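Local coordinates for trehalose-6-phosphate phosphatase (PDB 5DXF), which belongs to glycosyltransferase family 20 through the region studied here, which has the two-domain architecture of the GT-B clan, at residues Thr385-Thr388 / Glu389-Arg393; Leu455-Ser458 / Glu459-Thr463; Lys483-Asn486 / Asp487-Leu491; Arg344-Ile347 / Gln348-Gly352; Leu315-Glu318 / Glu319-Ala323. All coordinates share one frame; numbering follows the deposited sequence.

Contact 1 (Thr385-Thr388 / Glu389-Arg393)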
loop_
_atom_site.group_PDB
_atom_site.type_symbol
_atom_site.label_atom_id
_atom_site.label_comp_id
_atom_site.label_asym_id
_atom_site.label_seq_id
_atom_site.Cartn_x
_atom_site.Cartn_y
_atom_site.Cartn_z
ATOM N N THR A 385 -17.584 12.948 -3.666
ATOM C CA THR A 385 -18.901 13.575 -3.568
ATOM C C THR A 385 -19.822 12.821 -2.604
ATOM O O THR A 385 -20.513 13.430 -1.785
ATOM C CB THR A 385 -19.582 13.674 -4.954
ATOM O OG1 THR A 385 -18.782 14.481 -5.827
ATOM C CG2 THR A 385 -20.962 14.304 -4.834
ATOM N N ARG A 386 -19.824 11.495 -2.705
ATOM C CA ARG A 386 -20.647 10.655 -1.838
ATOM C C ARG A 386 -20.167 10.709 -0.389
ATOM O O ARG A 386 -20.961 10.951 0.522
ATOM C CB ARG A 386 -20.646 9.206 -2.327
ATOM C CG ARG A 386 -21.329 8.986 -3.665
ATOM C CD ARG A 386 -21.198 7.534 -4.095
ATOM N NE ARG A 386 -21.869 6.639 -3.157
ATOM C CZ ARG A 386 -21.780 5.315 -3.190
ATOM N NH1 ARG A 386 -21.040 4.721 -4.117
ATOM N NH2 ARG A 386 -22.427 4.584 -2.294
ATOM N N VAL A 387 -18.870 10.468 -0.194
ATOM C CA VAL A 387 -18.227 10.581 1.119
ATOM C C VAL A 387 -18.606 11.883 1.797
ATOM O O VAL A 387 -19.035 11.914 2.960
ATOM C CB VAL A 387 -16.683 10.521 1.017
ATOM C CG1 VAL A 387 -16.033 11.159 2.247
ATOM C CG2 VAL A 387 -16.208 9.088 0.835
ATOM N N THR A 388 -18.438 12.955 1.033
ATOM C CA THR A 388 -18.727 14.298 1.482
ATOM C C THR A 388 -20.198 14.500 1.846
ATOM O O THR A 388 -20.519 15.135 2.852
ATOM C CB THR A 388 -18.330 15.289 0.397
ATOM O OG1 THR A 388 -16.901 15.400 0.352
ATOM C CG2 THR A 388 -18.905 16.601 0.683
ATOM N N GLU A 389 -21.085 13.958 1.018
ATOM C CA GLU A 389 -22.517 14.034 1.275
ATOM C C GLU A 389 -22.871 13.351 2.594
ATOM O O GLU A 389 -23.628 13.893 3.404
ATOM C CB GLU A 389 -23.301 13.409 0.116
ATOM C CG GLU A 389 -24.807 13.327 0.342
ATOM C CD GLU A 389 -25.567 12.882 -0.898
ATOM O OE1 GLU A 389 -26.744 12.483 -0.768
ATOM O OE2 GLU A 389 -24.987 12.939 -2.004
ATOM N N ILE A 390 -22.307 12.166 2.807
ATOM C CA ILE A 390 -22.548 11.422 4.038
ATOM C C ILE A 390 -22.011 12.187 5.248
ATOM O O ILE A 390 -22.675 12.262 6.282
ATOM C CB ILE A 390 -21.909 10.019 3.986
ATOM C CG1 ILE A 390 -22.374 9.267 2.739
ATOM C CG2 ILE A 390 -22.258 9.227 5.233
ATOM C CD1 ILE A 390 -21.545 8.039 2.418
ATOM N N ILE A 391 -20.818 12.761 5.114
ATOM C CA ILE A 391 -20.236 13.560 6.190
ATOM C C ILE A 391 -21.134 14.743 6.538
ATOM O O ILE A 391 -21.435 14.981 7.710
ATOM C CB ILE A 391 -18.831 14.079 5.825
ATOM C CG1 ILE A 391 -17.841 12.917 5.730
ATOM C CG2 ILE A 391 -18.346 15.075 6.863
ATOM C CD1 ILE A 391 -16.439 13.341 5.353
ATOM N N SER A 392 -21.567 15.471 5.514
ATOM C CA SER A 392 -22.475 16.593 5.700
ATOM C C SER A 392 -23.759 16.153 6.393
ATOM O O SER A 392 -24.276 16.868 7.251
ATOM C CB SER A 392 -22.805 17.251 4.358
ATOM O OG SER A 392 -21.672 17.909 3.816
ATOM N N ARG A 393 -24.260 14.974 6.030
ATOM C CA ARG A 393 -25.490 14.451 6.622
ATOM C C ARG A 393 -25.316 14.133 8.107
ATOM O O ARG A 393 -26.146 14.521 8.936
ATOM C CB ARG A 393 -25.956 13.200 5.875
ATOM C CG ARG A 393 -27.443 12.903 6.015
ATOM C CD ARG A 393 -27.734 11.435 5.725
ATOM N NE ARG A 393 -26.988 10.958 4.562
ATOM C CZ ARG A 393 -26.573 9.705 4.396
ATOM N NH1 ARG A 393 -26.828 8.789 5.319
ATOM N NH2 ARG A 393 -25.898 9.365 3.305
#

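Contact 2 (Leu455-Ser458 / Glu459-Thr463)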
loop_
_atom_site.group_PDB
_atom_site.type_symbol
_atom_site.label_atom_id
_atom_site.label_comp_id
_atom_site.label_asym_id
_atom_site.label_seq_id
_atom_site.Cartn_x
_atom_site.Cartn_y
_atom_site.Cartn_z
ATOM N N LEU A 455 -8.497 -2.074 17.590
ATOM C CA LEU A 455 -8.481 -1.988 16.140
ATOM C C LEU A 455 -9.581 -2.859 15.548
ATOM O O LEU A 455 -9.677 -4.050 15.852
ATOM C CB LEU A 455 -7.119 -2.418 15.593
ATOM C CG LEU A 455 -7.085 -2.739 14.098
ATOM C CD1 LEU A 455 -7.262 -1.475 13.271
ATOM C CD2 LEU A 455 -5.799 -3.461 13.726
ATOM N N ILE A 456 -10.418 -2.257 14.712
ATOM C CA ILE A 456 -11.431 -3.001 13.981
ATOM C C ILE A 456 -11.010 -3.115 12.520
ATOM O O ILE A 456 -10.669 -2.117 11.875
ATOM C CB ILE A 456 -12.815 -2.339 14.081
ATOM C CG1 ILE A 456 -13.184 -2.105 15.546
ATOM C CG2 ILE A 456 -13.866 -3.206 13.405
ATOM C CD1 ILE A 456 -14.585 -1.565 15.738
ATOM N N LEU A 457 -11.031 -4.341 12.010
ATOM C CA LEU A 457 -10.450 -4.647 10.712
ATOM C C LEU A 457 -11.465 -5.280 9.768
ATOM O O LEU A 457 -12.207 -6.189 10.147
ATOM C CB LEU A 457 -9.241 -5.572 10.888
ATOM C CG LEU A 457 -8.041 -5.322 9.977
ATOM C CD1 LEU A 457 -7.619 -3.871 10.084
ATOM C CD2 LEU A 457 -6.886 -6.242 10.345
ATOM N N SER A 458 -11.498 -4.781 8.537
ATOM C CA SER A 458 -12.334 -5.363 7.498
ATOM C C SER A 458 -11.782 -6.738 7.165
ATOM O O SER A 458 -10.567 -6.928 7.123
ATOM C CB SER A 458 -12.369 -4.473 6.252
ATOM O OG SER A 458 -12.985 -5.134 5.161
ATOM N N GLU A 459 -12.664 -7.705 6.946
ATOM C CA GLU A 459 -12.219 -9.059 6.640
ATOM C C GLU A 459 -11.713 -9.155 5.205
ATOM O O GLU A 459 -11.098 -10.150 4.818
ATOM C CB GLU A 459 -13.350 -10.060 6.871
ATOM C CG GLU A 459 -14.557 -9.846 5.978
ATOM C CD GLU A 459 -15.699 -10.777 6.322
ATOM O OE1 GLU A 459 -15.892 -11.061 7.522
ATOM O OE2 GLU A 459 -16.401 -11.230 5.394
ATOM N N PHE A 460 -11.969 -8.113 4.421
ATOM C CA PHE A 460 -11.588 -8.106 3.016
ATOM C C PHE A 460 -10.226 -7.464 2.782
ATOM O O PHE A 460 -9.671 -7.565 1.689
ATOM C CB PHE A 460 -12.648 -7.385 2.182
ATOM C CG PHE A 460 -13.998 -8.034 2.228
ATOM C CD1 PHE A 460 -14.235 -9.217 1.548
ATOM C CD2 PHE A 460 -15.033 -7.460 2.944
ATOM C CE1 PHE A 460 -15.477 -9.816 1.586
ATOM C CE2 PHE A 460 -16.276 -8.054 2.985
ATOM C CZ PHE A 460 -16.499 -9.234 2.306
ATOM N N THR A 461 -9.685 -6.801 3.798
ATOM C CA THR A 461 -8.353 -6.224 3.669
ATOM C C THR A 461 -7.305 -7.315 3.852
ATOM O O THR A 461 -7.541 -8.309 4.540
ATOM C CB THR A 461 -8.106 -5.080 4.678
ATOM O OG1 THR A 461 -6.933 -4.353 4.297
ATOM C CG2 THR A 461 -7.924 -5.619 6.087
ATOM N N GLY A 462 -6.152 -7.128 3.219
ATOM C CA GLY A 462 -5.085 -8.111 3.269
ATOM C C GLY A 462 -4.511 -8.290 4.662
ATOM O O GLY A 462 -4.014 -9.359 4.999
ATOM N N THR A 463 -4.585 -7.243 5.476
ATOM C CA THR A 463 -4.001 -7.279 6.815
ATOM C C THR A 463 -4.755 -8.253 7.720
ATOM O O THR A 463 -4.187 -8.806 8.664
ATOM C CB THR A 463 -3.976 -5.874 7.453
ATOM O OG1 THR A 463 -3.312 -4.959 6.571
ATOM C CG2 THR A 463 -3.228 -5.901 8.772
#

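Contact 3 (Lys483-Asn486 / Asp487-Leu491)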
loop_
_atom_site.group_PDB
_atom_site.type_symbol
_atom_site.label_atom_id
_atom_site.label_comp_id
_atom_site.label_asym_id
_atom_site.label_seq_id
_atom_site.Cartn_x
_atom_site.Cartn_y
_atom_site.Cartn_z
ATOM N N LYS A 483 -22.627 -2.115 15.585
ATOM C CA LYS A 483 -22.580 -3.023 16.729
ATOM C C LYS A 483 -21.144 -3.273 17.189
ATOM O O LYS A 483 -20.850 -3.259 18.389
ATOM C CB LYS A 483 -23.255 -4.352 16.381
ATOM C CG LYS A 483 -24.776 -4.300 16.306
ATOM C CD LYS A 483 -25.320 -5.512 15.562
ATOM C CE LYS A 483 -26.671 -5.945 16.104
ATOM N NZ LYS A 483 -27.682 -4.855 16.036
ATOM N N THR A 484 -20.254 -3.488 16.225
ATOM C CA THR A 484 -18.850 -3.765 16.505
ATOM C C THR A 484 -18.160 -2.572 17.154
ATOM O O THR A 484 -17.372 -2.737 18.079
ATOM C CB THR A 484 -18.085 -4.147 15.227
ATOM O OG1 THR A 484 -18.780 -5.197 14.543
ATOM C CG2 THR A 484 -16.682 -4.615 15.570
ATOM N N ILE A 485 -18.454 -1.374 16.658
ATOM C CA ILE A 485 -17.890 -0.152 17.222
ATOM C C ILE A 485 -18.329 0.012 18.676
ATOM O O ILE A 485 -17.507 0.297 19.557
ATOM C CB ILE A 485 -18.301 1.087 16.397
ATOM C CG1 ILE A 485 -17.558 1.107 15.058
ATOM C CG2 ILE A 485 -18.020 2.364 17.165
ATOM C CD1 ILE A 485 -18.134 2.086 14.060
ATOM N N ASN A 486 -19.622 -0.188 18.927
ATOM C CA ASN A 486 -20.125 -0.152 20.298
ATOM C C ASN A 486 -19.420 -1.177 21.188
ATOM O O ASN A 486 -19.039 -0.867 22.319
ATOM C CB ASN A 486 -21.637 -0.383 20.331
ATOM C CG ASN A 486 -22.201 -0.352 21.742
ATOM O OD1 ASN A 486 -22.351 0.714 22.340
ATOM N ND2 ASN A 486 -22.516 -1.526 22.280
ATOM N N ASP A 487 -19.243 -2.390 20.671
ATOM C CA ASP A 487 -18.576 -3.457 21.416
ATOM C C ASP A 487 -17.125 -3.118 21.746
ATOM O O ASP A 487 -16.655 -3.383 22.852
ATOM C CB ASP A 487 -18.621 -4.767 20.632
ATOM C CG ASP A 487 -19.976 -5.439 20.694
ATOM O OD1 ASP A 487 -20.933 -4.819 21.203
ATOM O OD2 ASP A 487 -20.085 -6.592 20.224
ATOM N N ALA A 488 -16.421 -2.540 20.779
ATOM C CA ALA A 488 -15.008 -2.221 20.932
ATOM C C ALA A 488 -14.805 -1.059 21.892
ATOM O O ALA A 488 -13.835 -1.036 22.650
ATOM C CB ALA A 488 -14.389 -1.904 19.583
ATOM N N LEU A 489 -15.719 -0.095 21.859
ATOM C CA LEU A 489 -15.641 1.035 22.777
ATOM C C LEU A 489 -15.907 0.605 24.218
ATOM O O LEU A 489 -15.428 1.238 25.160
ATOM C CB LEU A 489 -16.625 2.132 22.371
ATOM C CG LEU A 489 -16.291 2.909 21.098
ATOM C CD1 LEU A 489 -17.246 4.077 20.927
ATOM C CD2 LEU A 489 -14.848 3.388 21.125
ATOM N N MET A 490 -16.664 -0.475 24.387
ATOM C CA MET A 490 -17.058 -0.930 25.717
ATOM C C MET A 490 -16.216 -2.092 26.232
ATOM O O MET A 490 -16.563 -2.714 27.238
ATOM C CB MET A 490 -18.535 -1.332 25.721
ATOM C CG MET A 490 -19.500 -0.159 25.704
ATOM S SD MET A 490 -19.128 1.051 26.989
ATOM C CE MET A 490 -20.669 1.960 27.054
ATOM N N LEU A 491 -15.117 -2.386 25.545
ATOM C CA LEU A 491 -14.220 -3.458 25.962
ATOM C C LEU A 491 -13.658 -3.204 27.356
ATOM O O LEU A 491 -13.347 -2.068 27.708
ATOM C CB LEU A 491 -13.068 -3.621 24.968
ATOM C CG LEU A 491 -13.379 -4.316 23.643
ATOM C CD1 LEU A 491 -12.121 -4.414 22.798
ATOM C CD2 LEU A 491 -13.969 -5.694 23.894
#

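Contact 4 (Arg344-Ile347 / Gln348-Gly352)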
loop_
_atom_site.group_PDB
_atom_site.type_symbol
_atom_site.label_atom_id
_atom_site.label_comp_id
_atom_site.label_asym_id
_atom_site.label_seq_id
_atom_site.Cartn_x
_atom_site.Cartn_y
_atom_site.Cartn_z
ATOM N N ARG A 344 -10.741 1.688 -0.644
ATOM C CA ARG A 344 -10.311 1.967 0.723
ATOM C C ARG A 344 -11.492 2.057 1.689
ATOM O O ARG A 344 -11.308 2.102 2.905
ATOM C CB ARG A 344 -9.483 3.250 0.766
ATOM C CG ARG A 344 -8.141 3.119 0.064
ATOM C CD ARG A 344 -7.338 1.961 0.642
ATOM N NE ARG A 344 -6.014 1.849 0.036
ATOM C CZ ARG A 344 -5.044 1.066 0.499
ATOM N NH1 ARG A 344 -5.245 0.325 1.580
ATOM N NH2 ARG A 344 -3.871 1.028 -0.117
ATOM N N GLY A 345 -12.700 2.088 1.135
ATOM C CA GLY A 345 -13.915 1.925 1.912
ATOM C C GLY A 345 -14.247 2.996 2.935
ATOM O O GLY A 345 -14.704 2.684 4.035
ATOM N N VAL A 346 -14.035 4.257 2.576
ATOM C CA VAL A 346 -14.379 5.366 3.459
ATOM C C VAL A 346 -15.897 5.496 3.582
ATOM O O VAL A 346 -16.426 5.772 4.662
ATOM C CB VAL A 346 -13.779 6.694 2.955
ATOM C CG1 VAL A 346 -14.175 7.845 3.870
ATOM C CG2 VAL A 346 -12.266 6.585 2.860
ATOM N N ILE A 347 -16.588 5.282 2.467
ATOM C CA ILE A 347 -18.046 5.343 2.421
ATOM C C ILE A 347 -18.687 4.358 3.397
ATOM O O ILE A 347 -19.607 4.713 4.136
ATOM C CB ILE A 347 -18.561 5.060 0.996
ATOM C CG1 ILE A 347 -18.192 6.215 0.065
ATOM C CG2 ILE A 347 -20.066 4.835 1.002
ATOM C CD1 ILE A 347 -18.350 5.896 -1.401
ATOM N N GLN A 348 -18.193 3.124 3.399
ATOM C CA GLN A 348 -18.708 2.093 4.293
ATOM C C GLN A 348 -18.447 2.460 5.751
ATOM O O GLN A 348 -19.275 2.201 6.627
ATOM C CB GLN A 348 -18.084 0.733 3.968
ATOM C CG GLN A 348 -18.584 0.103 2.671
ATOM C CD GLN A 348 -18.073 0.812 1.431
ATOM O OE1 GLN A 348 -16.947 1.303 1.402
ATOM N NE2 GLN A 348 -18.907 0.875 0.400
ATOM N N LYS A 349 -17.292 3.071 6.000
ATOM C CA LYS A 349 -16.934 3.527 7.337
ATOM C C LYS A 349 -17.911 4.591 7.823
ATOM O O LYS A 349 -18.385 4.543 8.960
ATOM C CB LYS A 349 -15.507 4.079 7.350
ATOM C CG LYS A 349 -15.020 4.524 8.720
ATOM C CD LYS A 349 -13.663 5.208 8.630
ATOM C CE LYS A 349 -12.658 4.357 7.866
ATOM N NZ LYS A 349 -11.293 4.950 7.896
ATOM N N LEU A 350 -18.215 5.545 6.950
ATOM C CA LEU A 350 -19.117 6.639 7.290
ATOM C C LEU A 350 -20.557 6.161 7.470
ATOM O O LEU A 350 -21.277 6.659 8.334
ATOM C CB LEU A 350 -19.057 7.727 6.220
ATOM C CG LEU A 350 -17.699 8.410 6.062
ATOM C CD1 LEU A 350 -17.742 9.418 4.930
ATOM C CD2 LEU A 350 -17.274 9.075 7.363
ATOM N N GLU A 351 -20.972 5.199 6.652
ATOM C CA GLU A 351 -22.312 4.636 6.771
ATOM C C GLU A 351 -22.452 3.866 8.081
ATOM O O GLU A 351 -23.428 4.045 8.819
ATOM C CB GLU A 351 -22.625 3.735 5.574
ATOM C CG GLU A 351 -23.124 4.504 4.358
ATOM C CD GLU A 351 -22.983 3.725 3.066
ATOM O OE1 GLU A 351 -23.451 4.224 2.019
ATOM O OE2 GLU A 351 -22.399 2.622 3.093
ATOM N N GLY A 352 -21.465 3.027 8.373
ATOM C CA GLY A 352 -21.437 2.302 9.630
ATOM C C GLY A 352 -21.422 3.238 10.824
ATOM O O GLY A 352 -22.059 2.968 11.844
#

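Contact 5 (Leu315-Glu318 / Glu319-Ala323)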
loop_
_atom_site.group_PDB
_atom_site.type_symbol
_atom_site.label_atom_id
_atom_site.label_comp_id
_atom_site.label_asym_id
_atom_site.label_seq_id
_atom_site.Cartn_x
_atom_site.Cartn_y
_atom_site.Cartn_z
ATOM N N LEU A 315 11.197 14.452 18.806
ATOM C CA LEU A 315 10.418 14.780 17.617
ATOM C C LEU A 315 9.201 15.636 17.952
ATOM O O LEU A 315 8.654 16.317 17.085
ATOM C CB LEU A 315 9.991 13.503 16.893
ATOM C CG LEU A 315 11.126 12.532 16.549
ATOM C CD1 LEU A 315 10.685 11.569 15.469
ATOM C CD2 LEU A 315 12.401 13.258 16.127
ATOM N N GLY A 316 8.785 15.602 19.212
ATOM C CA GLY A 316 7.716 16.464 19.681
ATOM C C GLY A 316 6.321 15.909 19.475
ATOM O O GLY A 316 5.344 16.655 19.506
ATOM N N VAL A 317 6.222 14.600 19.262
ATOM C CA VAL A 317 4.922 13.958 19.116
ATOM C C VAL A 317 4.151 14.043 20.433
ATOM O O VAL A 317 2.931 14.189 20.437
ATOM C CB VAL A 317 5.063 12.483 18.672
ATOM C CG1 VAL A 317 3.710 11.780 18.681
ATOM C CG2 VAL A 317 5.691 12.408 17.289
ATOM N N GLU A 318 4.878 13.988 21.546
ATOM C CA GLU A 318 4.271 14.021 22.875
ATOM C C GLU A 318 3.427 15.275 23.121
ATOM O O GLU A 318 2.300 15.184 23.620
ATOM C CB GLU A 318 5.352 13.907 23.953
ATOM C CG GLU A 318 5.322 12.596 24.725
ATOM C CD GLU A 318 4.029 12.401 25.497
ATOM O OE1 GLU A 318 3.381 13.410 25.846
ATOM O OE2 GLU A 318 3.660 11.237 25.753
ATOM N N GLU A 319 3.947 16.436 22.739
ATOM C CA GLU A 319 3.214 17.676 22.946
ATOM C C GLU A 319 1.931 17.660 22.165
ATOM O O GLU A 319 0.886 18.063 22.655
ATOM C CB GLU A 319 4.023 18.890 22.505
ATOM C CG GLU A 319 5.481 18.629 22.207
ATOM C CD GLU A 319 6.222 19.890 21.828
ATOM O OE1 GLU A 319 7.471 19.845 21.751
ATOM O OE2 GLU A 319 5.558 20.926 21.609
ATOM N N LYS A 320 2.012 17.187 20.932
ATOM C CA LYS A 320 0.837 17.099 20.088
ATOM C C LYS A 320 -0.197 16.145 20.654
ATOM O O LYS A 320 -1.374 16.448 20.669
ATOM C CB LYS A 320 1.243 16.678 18.690
ATOM C CG LYS A 320 2.499 17.366 18.205
ATOM C CD LYS A 320 2.793 17.016 16.764
ATOM C CE LYS A 320 3.139 18.249 15.966
ATOM N NZ LYS A 320 4.443 18.084 15.278
ATOM N N VAL A 321 0.258 15.007 21.149
ATOM C CA VAL A 321 -0.627 14.012 21.740
ATOM C C VAL A 321 -1.358 14.577 22.950
ATOM O O VAL A 321 -2.566 14.386 23.100
ATOM C CB VAL A 321 0.142 12.741 22.158
ATOM C CG1 VAL A 321 -0.750 11.822 22.978
ATOM C CG2 VAL A 321 0.685 12.016 20.932
ATOM N N GLN A 322 -0.629 15.283 23.808
ATOM C CA GLN A 322 -1.233 15.855 25.005
ATOM C C GLN A 322 -2.152 17.022 24.651
ATOM O O GLN A 322 -3.150 17.274 25.332
ATOM C CB GLN A 322 -0.153 16.308 25.989
ATOM C CG GLN A 322 -0.428 15.894 27.425
ATOM C CD GLN A 322 -0.577 14.392 27.578
ATOM O OE1 GLN A 322 -1.597 13.902 28.064
ATOM N NE2 GLN A 322 0.444 13.651 27.162
ATOM N N ALA A 323 -1.811 17.723 23.574
ATOM C CA ALA A 323 -2.614 18.846 23.104
ATOM C C ALA A 323 -3.943 18.365 22.533
ATOM O O ALA A 323 -4.990 18.949 22.796
ATOM C CB ALA A 323 -1.851 19.645 22.061
#

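Contact 1 (Thr385-Thr388 / Glu389-Arg393)
Val387 and Ile391, one helical turn apart, run alongside each other in one direction, with Val387 CG1 3.8 Å from Ile391 CD1. The valine torsion sets this up: CG1 stands opposite the backbone N across CA-CB (chi1 158°) and next to the carbonyl carbon, which places it toward Ile391 in the following turn. CG2 is left beside the backbone N. The pair belongs to helix 381-398, the helical link of the beta-alpha-beta unit between strands 367-374 and 406-409. Both side chains rest on Leu350 of helix 346-359 and on His408 of strand 406-409; Ile390 also touches Leu350, and these three residues form the buried stripe. On another side of the helix Thr388 O is gripped twice: Ser392 N donates at 2.9 Å, and Ser392 OG donates at 3.2 Å from the opposite face of the carbonyl plane. The hydroxyl stands 36° out of that plane, away from a lone-pair direction. Its torsion folds OG beside its own backbone N (chi1 -69°), which brings it over the preceding turn. Thr388 CG2 comes within 4.4 Å of Ser392 OG, while Thr388 OG1 binds Glu384 O.

Contact 2 (Leu455-Ser458 / Glu459-Thr463)
Thr461 N reaches back to Ser458 O in a weak 3.4 Å hydrogen bond, and with Glu459 and Phe460 both in right-handed helical backbone angles this closes a type I beta turn straight after strand 455-458. The Ser458 side chain braces the same turn: Phe460 N donates to Ser458 OG at 3.2 Å with an N-H...O angle of 159°, which defines an ST turn. OG lies opposite the backbone N (chi1 170°) and beside the carbonyl carbon, close to the amide it receives. The hydroxyl also sits near the plane of the Phe460 ring at its edge, 3.8 Å from CD2. Over one face of that ring, offset toward the rim, runs Glu459 CG. Farther along, the loop folds back along the strand. Leu457 CG meets Thr461 CG2 at 3.9 Å and Leu457 CD2 meets Thr463 CG2 at 4.0 Å, the leucine crossing each threonine at about a right angle. The methyls therefore face the leucine, and the hydroxyls bind the loop after strand 428-430, Thr461 OG1 to Asp435 and Thr463 OG1 to Asn438 N. Ser458 OG has a second partner there in Ser432 O. Donating to Ser432 O and accepting from Phe460 N, this buried hydroxyl is satisfied in both roles and ties the turn to the earlier loop.

Contact 3 (Lys483-Asn486 / Asp487-Leu491)
Ile485 and Leu489 meet within the last turns of helix 478-489, a local side-chain contact one turn apart at the C-terminal end of a helix that packs on strands 455-458 and 471-473 of a three-stranded sheet. Ile485 CG2 lies 4.2 Å from Leu489 CD1, a loose apolar touch. Beneath it, Leu489 N donates to Ile485 O at 2.9 Å, and equally short bonds join Ala488 N to Thr484 O and Asp487 N to Lys483 O. The ladder then slackens: Met490 N reaches Asn486 O only weakly, at 3.2 Å and 131°, and Met490 is the residue whose backbone leaves helical angles. Its CB and CG, each 3.5 Å from Asn486 O, lie against that carbonyl as the chain departs. Asn486 and Asp487 are neighbours whose flat ends cross obliquely, the amide and carboxylate planes 55° apart, with Asn486 ND2 3.8 Å from Asp487 OD1. Asn486 CG stands opposite the backbone N (chi1 -180°), which puts the amide beside its own carbonyl carbon; its OD1 accepts from Trp363 NE1, which fixes which end of the amide carries the oxygen in that bond. One flank of the helix thus faces the sheet, where Thr484, Ile485 and Ala488 touch Ile456 of strand 455-458, and another faces helix 346-359, where Ile485, Asn486 and Leu489 pack on Phe356. The Trp363 loop that follows that helix covers Leu489 and Met490.

Contact 4 (Arg344-Ile347 / Gln348-Gly352)
Leu350 N donates to Val346 O and Glu351 N to Ile347 O, each at 2.9 Å with an N-H...O angle of 156°, in the ladder of helix 346-359. The first rung is longer, Lys349 N to Gly345 O at 3.3 Å. Gly345 holds the N-cap position with positive phi, a backbone region that favours glycine, and its carbonyl O has a second donor in Thr431 OG1. Against this cap folds Gln348: its chain bends at chi2 (71°), which turns the amide back toward the start of the helix and sets OE1 3.1 Å from Gly345 CA. Lys349 takes the other course, its CG opposite the backbone N, and carries NZ to Asp338 in a salt bridge and to Gln371 in a hydrogen bond. The helix, part of the beta-alpha-beta unit 332-339, 346-359, 367-374, is thereby joined to both of its strands. Apolar contacts lie farther along. Val346 CG1 lies 4.0 Å from Leu350 CD1, the two side chains parallel in direction, and Ile347 runs likewise alongside Glu351, its CG2 3.6 Å from OE1. That methyl lies against the whole carboxylate group of a partly exposed residue. At the ammonium of Lys349, Asp338 probably offsets the charge and Gln371 adds a neutral acceptor, consistent with burial of the residue between the helix and the sheet.

Contact 5 (Leu315-Glu318 / Glu319-Ala323)
Gln322 N donates to Glu318 O at 2.9 Å, and the side chains of the same two residues repeat the link outside the backbone. Gln322 NE2 reaches Glu318 OE1 at 3.2 Å, with a bent N-H...O angle of 137°. The two chains leave the helix in one direction, next to each other; both bend at chi2, and their flat ends come out only 7° from coplanar. OE1 receives through its syn lone pair, on the side of the other carboxylate oxygen, and lies in the plane of the donating amide. OE2 meanwhile forms a salt bridge with Arg423, so the carboxylate is held at both oxygens and its rotation should be well fixed. A second rung, Val321 N to Val317 O at 2.9 Å, underlies the apolar pair of the contact. Val317 CG1 touches Val321 CG2 at 3.8 Å, the two side chains slanting across each other. Val321 turns CG2 opposite its carbonyl carbon (chi1 170° for CG1), and so back toward the preceding turn. At the start of the helix Gly316 takes the N-cap position with backbone angles that call for glycine, and the aliphatic stems of Glu319 and Lys320 close round its carbonyl, Glu319 CG at 3.3 Å from Gly316 O. Lys320 then carries NZ to a salt bridge with Glu416. Helix 317-327 thus lies against helix 415-424: Val317, Lys320 and Val321 touch that helix, with Val321 on Val424, and the two salt bridges, to Arg423 and Glu416, join the same pair.

In the fold
Contacts 2 and 4 are the buried members; contacts 1, 3 and 5 are partly buried, each combining a largely buried apolar pair with more exposed polar residues. Contacts 1 and 4 sit on adjacent helices that touch, and contacts 2 and 3 meet where Ile456 packs on Thr484, Ile485 and Ala488 of helix 478-489. Contacts 2 and 4 do not touch, yet Asp435 serves both, binding Thr461 with one oxygen and Arg344 with the other. Contact 5 stands apart, its nearest atoms at least about 17 Å from any other contact. Contacts 1 and 5 each reach a neighbouring helix by charge, contact 5 twice; hydroxyl bonding marks the turn of contact 2. Contacts 4 and 5 both begin at a glycine N-cap, whereas contact 3 ends its helix.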